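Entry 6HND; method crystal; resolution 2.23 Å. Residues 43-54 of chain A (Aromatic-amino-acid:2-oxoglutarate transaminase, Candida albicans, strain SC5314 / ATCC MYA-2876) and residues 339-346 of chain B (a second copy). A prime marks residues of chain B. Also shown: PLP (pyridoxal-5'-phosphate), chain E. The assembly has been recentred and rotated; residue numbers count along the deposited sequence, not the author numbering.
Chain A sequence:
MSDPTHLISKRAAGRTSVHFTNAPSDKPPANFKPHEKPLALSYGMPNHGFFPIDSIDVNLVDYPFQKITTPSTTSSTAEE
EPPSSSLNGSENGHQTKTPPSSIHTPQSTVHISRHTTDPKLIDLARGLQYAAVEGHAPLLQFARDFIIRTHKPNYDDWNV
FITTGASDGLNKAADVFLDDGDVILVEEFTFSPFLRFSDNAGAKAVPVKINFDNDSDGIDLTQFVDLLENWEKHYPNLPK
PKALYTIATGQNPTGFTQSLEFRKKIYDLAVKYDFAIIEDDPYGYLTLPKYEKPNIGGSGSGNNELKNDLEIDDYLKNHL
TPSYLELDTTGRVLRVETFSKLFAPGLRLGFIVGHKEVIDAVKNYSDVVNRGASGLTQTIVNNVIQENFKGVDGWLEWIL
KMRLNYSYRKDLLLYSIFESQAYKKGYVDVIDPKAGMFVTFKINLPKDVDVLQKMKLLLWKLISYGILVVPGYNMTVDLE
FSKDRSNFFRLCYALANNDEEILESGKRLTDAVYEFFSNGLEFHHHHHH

Chain A (43-54) YGMPNHGFFPID
Chain B 339-346: FSKLFAPG

The contact between residues 43-54 and 339′-346′ is an apolar packing of prolines and aromatic rings, without a hydrogen bond across it, set beside the lysine that carries the cofactor; together the two stretches bury 419 Å² against each other.

Chain A runs as an extended loop through Pro46 (phi/psi -65/136), makes a 3-10 turn at 48-50 and enters a strand at Ile53. Asn47 (chi1 t) braces the turn: its OD1 accepts a hydrogen bond from Gly49 N at 2.9 Å, and its O accepts one from Phe50 N at 3.0 Å. In chain B, Phe339′ O receives both Phe343′ N (2.8 Å) and Ala344′ N (2.9 Å), closing the loop before the 3-10 segment that starts at Pro345′. In register, Pro46 CA lies 6.5 Å from Lys341′ CA, and Phe51 CA 5.7 Å from Phe343′ CA.

Phe343′ is the most covered residue. Its CA-to-CB bond points away from the chain A stretch, yet with chi1 at -163° (t) and chi2 at -59° the ring comes back to it. The CA-to-CB bond of Pro52 points toward the chain B stretch, and its ring, C-gamma exo, sets CG 3.6 Å from the Phe343′ ring centroid, 6° off the normal, an almost axial CH-pi contact. At the ring edge, Ile53 CD1 (chi1 m, chi2 t) lies 4.0 Å from Phe343′ CE1.

The Phe51 ring (chi1 -57°, chi2 -19°) receives Ala344′ CB over one face, 4.0 Å from its centroid, while Phe51 CE1 meets Pro345′ CD obliquely at 3.8 Å. Pro46 CD extends the apolar packing to Pro345′ CG at 3.9 Å.

Gly44 O approaches Lys341′ CE at 3.5 Å. Beyond that carbon, Lys341′ NZ is bonded covalently to PLP C4A (1.3 Å), as expected of a transaminase, and Ser340′ OG donates a hydrogen bond to PLP O2P at 2.6 Å.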

# COMPACT_ATOMS: atom_id res chain seq x y z
N TYR A 43 -21.04 -11.06 0.69
CA TYR A 43 -19.84 -10.20 0.56
C TYR A 43 -20.26 -8.74 0.79
O TYR A 43 -21.19 -8.24 0.14
CB TYR A 43 -19.17 -10.46 -0.79
CG TYR A 43 -19.17 -11.91 -1.23
CD1 TYR A 43 -18.48 -12.88 -0.50
CD2 TYR A 43 -19.89 -12.32 -2.34
CE1 TYR A 43 -18.50 -14.22 -0.88
CE2 TYR A 43 -19.92 -13.66 -2.74
CZ TYR A 43 -19.23 -14.61 -2.00
OH TYR A 43 -19.27 -15.93 -2.38
N GLY A 44 -19.60 -8.07 1.73
CA GLY A 44 -19.87 -6.66 2.07
C GLY A 44 -19.25 -5.70 1.08
O GLY A 44 -18.18 -5.15 1.38
N MET A 45 -19.86 -5.52 -0.08
CA MET A 45 -19.27 -4.68 -1.15
C MET A 45 -20.34 -4.09 -2.08
O MET A 45 -21.24 -4.78 -2.57
CB MET A 45 -18.26 -5.47 -1.98
CG MET A 45 -18.65 -6.88 -2.29
SD MET A 45 -17.52 -7.55 -3.53
CE MET A 45 -16.91 -9.06 -2.79
N PRO A 46 -20.19 -2.80 -2.42
CA PRO A 46 -21.15 -2.13 -3.28
C PRO A 46 -21.17 -2.73 -4.70
O PRO A 46 -20.14 -2.99 -5.29
CB PRO A 46 -20.64 -0.69 -3.39
CG PRO A 46 -19.57 -0.57 -2.32
CD PRO A 46 -19.04 -1.97 -2.10
N ASN A 47 -22.37 -2.93 -5.23
CA ASN A 47 -22.57 -3.15 -6.68
C ASN A 47 -21.84 -2.03 -7.44
O ASN A 47 -21.87 -0.89 -7.00
CB ASN A 47 -24.07 -3.19 -6.97
CG ASN A 47 -24.35 -3.59 -8.39
OD1 ASN A 47 -24.30 -2.74 -9.27
ND2 ASN A 47 -24.65 -4.87 -8.61
N HIS A 48 -21.21 -2.34 -8.57
CA HIS A 48 -20.52 -1.34 -9.43
C HIS A 48 -21.45 -0.17 -9.83
O HIS A 48 -20.94 0.88 -10.22
CB HIS A 48 -19.92 -2.02 -10.65
CG HIS A 48 -20.93 -2.53 -11.62
ND1 HIS A 48 -21.63 -1.69 -12.46
CD2 HIS A 48 -21.35 -3.80 -11.88
CE1 HIS A 48 -22.47 -2.41 -13.19
NE2 HIS A 48 -22.29 -3.71 -12.87
N GLY A 49 -22.77 -0.31 -9.74
CA GLY A 49 -23.70 0.80 -10.01
C GLY A 49 -23.49 1.99 -9.08
O GLY A 49 -23.82 3.13 -9.47
N PHE A 50 -22.96 1.75 -7.88
CA PHE A 50 -22.68 2.80 -6.88
C PHE A 50 -21.42 3.59 -7.24
O PHE A 50 -21.26 4.67 -6.69
CB PHE A 50 -22.54 2.17 -5.49
CG PHE A 50 -23.83 1.71 -4.87
CD1 PHE A 50 -24.78 2.62 -4.44
CD2 PHE A 50 -24.09 0.36 -4.69
CE1 PHE A 50 -25.97 2.19 -3.86
CE2 PHE A 50 -25.26 -0.07 -4.08
CZ PHE A 50 -26.20 0.84 -3.68
N PHE A 51 -20.56 3.11 -8.15
CA PHE A 51 -19.26 3.77 -8.46
C PHE A 51 -19.48 5.07 -9.24
O PHE A 51 -20.11 5.07 -10.31
CB PHE A 51 -18.32 2.83 -9.23
CG PHE A 51 -18.00 1.51 -8.57
CD1 PHE A 51 -18.18 1.32 -7.21
CD2 PHE A 51 -17.49 0.47 -9.31
CE1 PHE A 51 -17.91 0.10 -6.62
CE2 PHE A 51 -17.19 -0.74 -8.71
CZ PHE A 51 -17.40 -0.92 -7.37
N PRO A 52 -18.91 6.20 -8.76
CA PRO A 52 -19.05 7.49 -9.44
C PRO A 52 -18.48 7.54 -10.88
O PRO A 52 -18.91 8.42 -11.67
CB PRO A 52 -18.25 8.49 -8.59
CG PRO A 52 -17.96 7.77 -7.29
CD PRO A 52 -18.06 6.28 -7.57
N ILE A 53 -17.53 6.64 -11.20
CA ILE A 53 -16.77 6.67 -12.48
C ILE A 53 -17.37 5.63 -13.43
O ILE A 53 -17.39 4.45 -13.06
CB ILE A 53 -15.26 6.42 -12.27
CG1 ILE A 53 -14.59 7.43 -11.34
CG2 ILE A 53 -14.51 6.32 -13.59
CD1 ILE A 53 -13.14 7.10 -11.11
N ASP A 54 -17.80 6.08 -14.60
CA ASP A 54 -18.43 5.23 -15.64
C ASP A 54 -17.38 4.77 -16.64
O ASP A 54 -17.44 3.64 -17.10
CB ASP A 54 -19.55 5.97 -16.37
CG ASP A 54 -20.25 5.01 -17.32
OD1 ASP A 54 -20.94 4.05 -16.81
OD2 ASP A 54 -20.02 5.16 -18.55
N PHE B 339 -12.60 5.34 1.39
CA PHE B 339 -13.40 5.70 0.19
C PHE B 339 -13.99 4.42 -0.40
O PHE B 339 -14.62 4.53 -1.45
CB PHE B 339 -12.57 6.48 -0.84
CG PHE B 339 -12.10 7.83 -0.36
CD1 PHE B 339 -12.97 8.91 -0.35
CD2 PHE B 339 -10.81 8.02 0.10
CE1 PHE B 339 -12.54 10.15 0.09
CE2 PHE B 339 -10.39 9.25 0.57
CZ PHE B 339 -11.26 10.32 0.56
N SER B 340 -13.77 3.28 0.25
CA SER B 340 -14.18 1.95 -0.28
C SER B 340 -15.70 1.89 -0.47
O SER B 340 -16.17 1.46 -1.53
CB SER B 340 -13.67 0.83 0.60
OG SER B 340 -12.27 0.64 0.42
N LYS B 341 -16.46 2.30 0.54
CA LYS B 341 -17.89 2.01 0.56
C LYS B 341 -18.69 3.23 0.06
O LYS B 341 -19.83 3.06 -0.37
CB LYS B 341 -18.29 1.38 1.92
CG LYS B 341 -17.33 0.31 2.46
CD LYS B 341 -17.86 -1.12 2.54
CE LYS B 341 -16.82 -2.23 2.80
NZ LYS B 341 -16.09 -2.04 4.07
N LEU B 342 -18.06 4.41 -0.02
CA LEU B 342 -18.70 5.62 -0.51
C LEU B 342 -18.27 5.95 -1.95
O LEU B 342 -18.94 6.77 -2.56
CB LEU B 342 -18.28 6.82 0.35
CG LEU B 342 -18.91 6.94 1.73
CD1 LEU B 342 -18.36 8.16 2.44
CD2 LEU B 342 -20.43 7.01 1.62
N PHE B 343 -17.11 5.47 -2.42
CA PHE B 343 -16.59 5.74 -3.78
C PHE B 343 -16.37 4.39 -4.48
O PHE B 343 -17.22 4.06 -5.32
CB PHE B 343 -15.36 6.65 -3.70
CG PHE B 343 -14.97 7.33 -4.98
CD1 PHE B 343 -14.65 6.60 -6.12
CD2 PHE B 343 -14.86 8.72 -5.04
CE1 PHE B 343 -14.26 7.23 -7.28
CE2 PHE B 343 -14.47 9.34 -6.21
CZ PHE B 343 -14.18 8.60 -7.33
N ALA B 344 -15.32 3.63 -4.14
CA ALA B 344 -15.13 2.24 -4.64
C ALA B 344 -14.03 1.49 -3.88
O ALA B 344 -13.00 2.05 -3.53
CB ALA B 344 -14.81 2.31 -6.11
N PRO B 345 -14.18 0.19 -3.59
CA PRO B 345 -13.12 -0.55 -2.90
C PRO B 345 -11.78 -0.61 -3.66
O PRO B 345 -10.74 -0.59 -3.02
CB PRO B 345 -13.71 -1.95 -2.76
CG PRO B 345 -15.19 -1.72 -2.80
CD PRO B 345 -15.38 -0.63 -3.82
N GLY B 346 -11.85 -0.65 -4.99
CA GLY B 346 -10.70 -0.80 -5.90
C GLY B 346 -9.76 0.40 -5.84
O GLY B 346 -8.64 0.28 -6.36
N1 PLP E . -13.98 -2.24 8.63
C2 PLP E . -15.26 -2.54 8.45
C2A PLP E . -16.14 -2.51 9.65
C3 PLP E . -15.77 -2.82 7.15
O3 PLP E . -17.10 -3.12 6.99
C4 PLP E . -14.88 -2.82 6.04
C4A PLP E . -15.43 -3.02 4.67
C5 PLP E . -13.53 -2.48 6.27
C6 PLP E . -13.15 -2.23 7.57
C5A PLP E . -12.47 -2.53 5.20
O4P PLP E . -12.48 -1.42 4.26
P PLP E . -11.32 -1.31 3.14
O1P PLP E . -10.03 -1.81 3.79
O2P PLP E . -11.38 0.18 2.81
O3P PLP E . -11.74 -2.18 2.00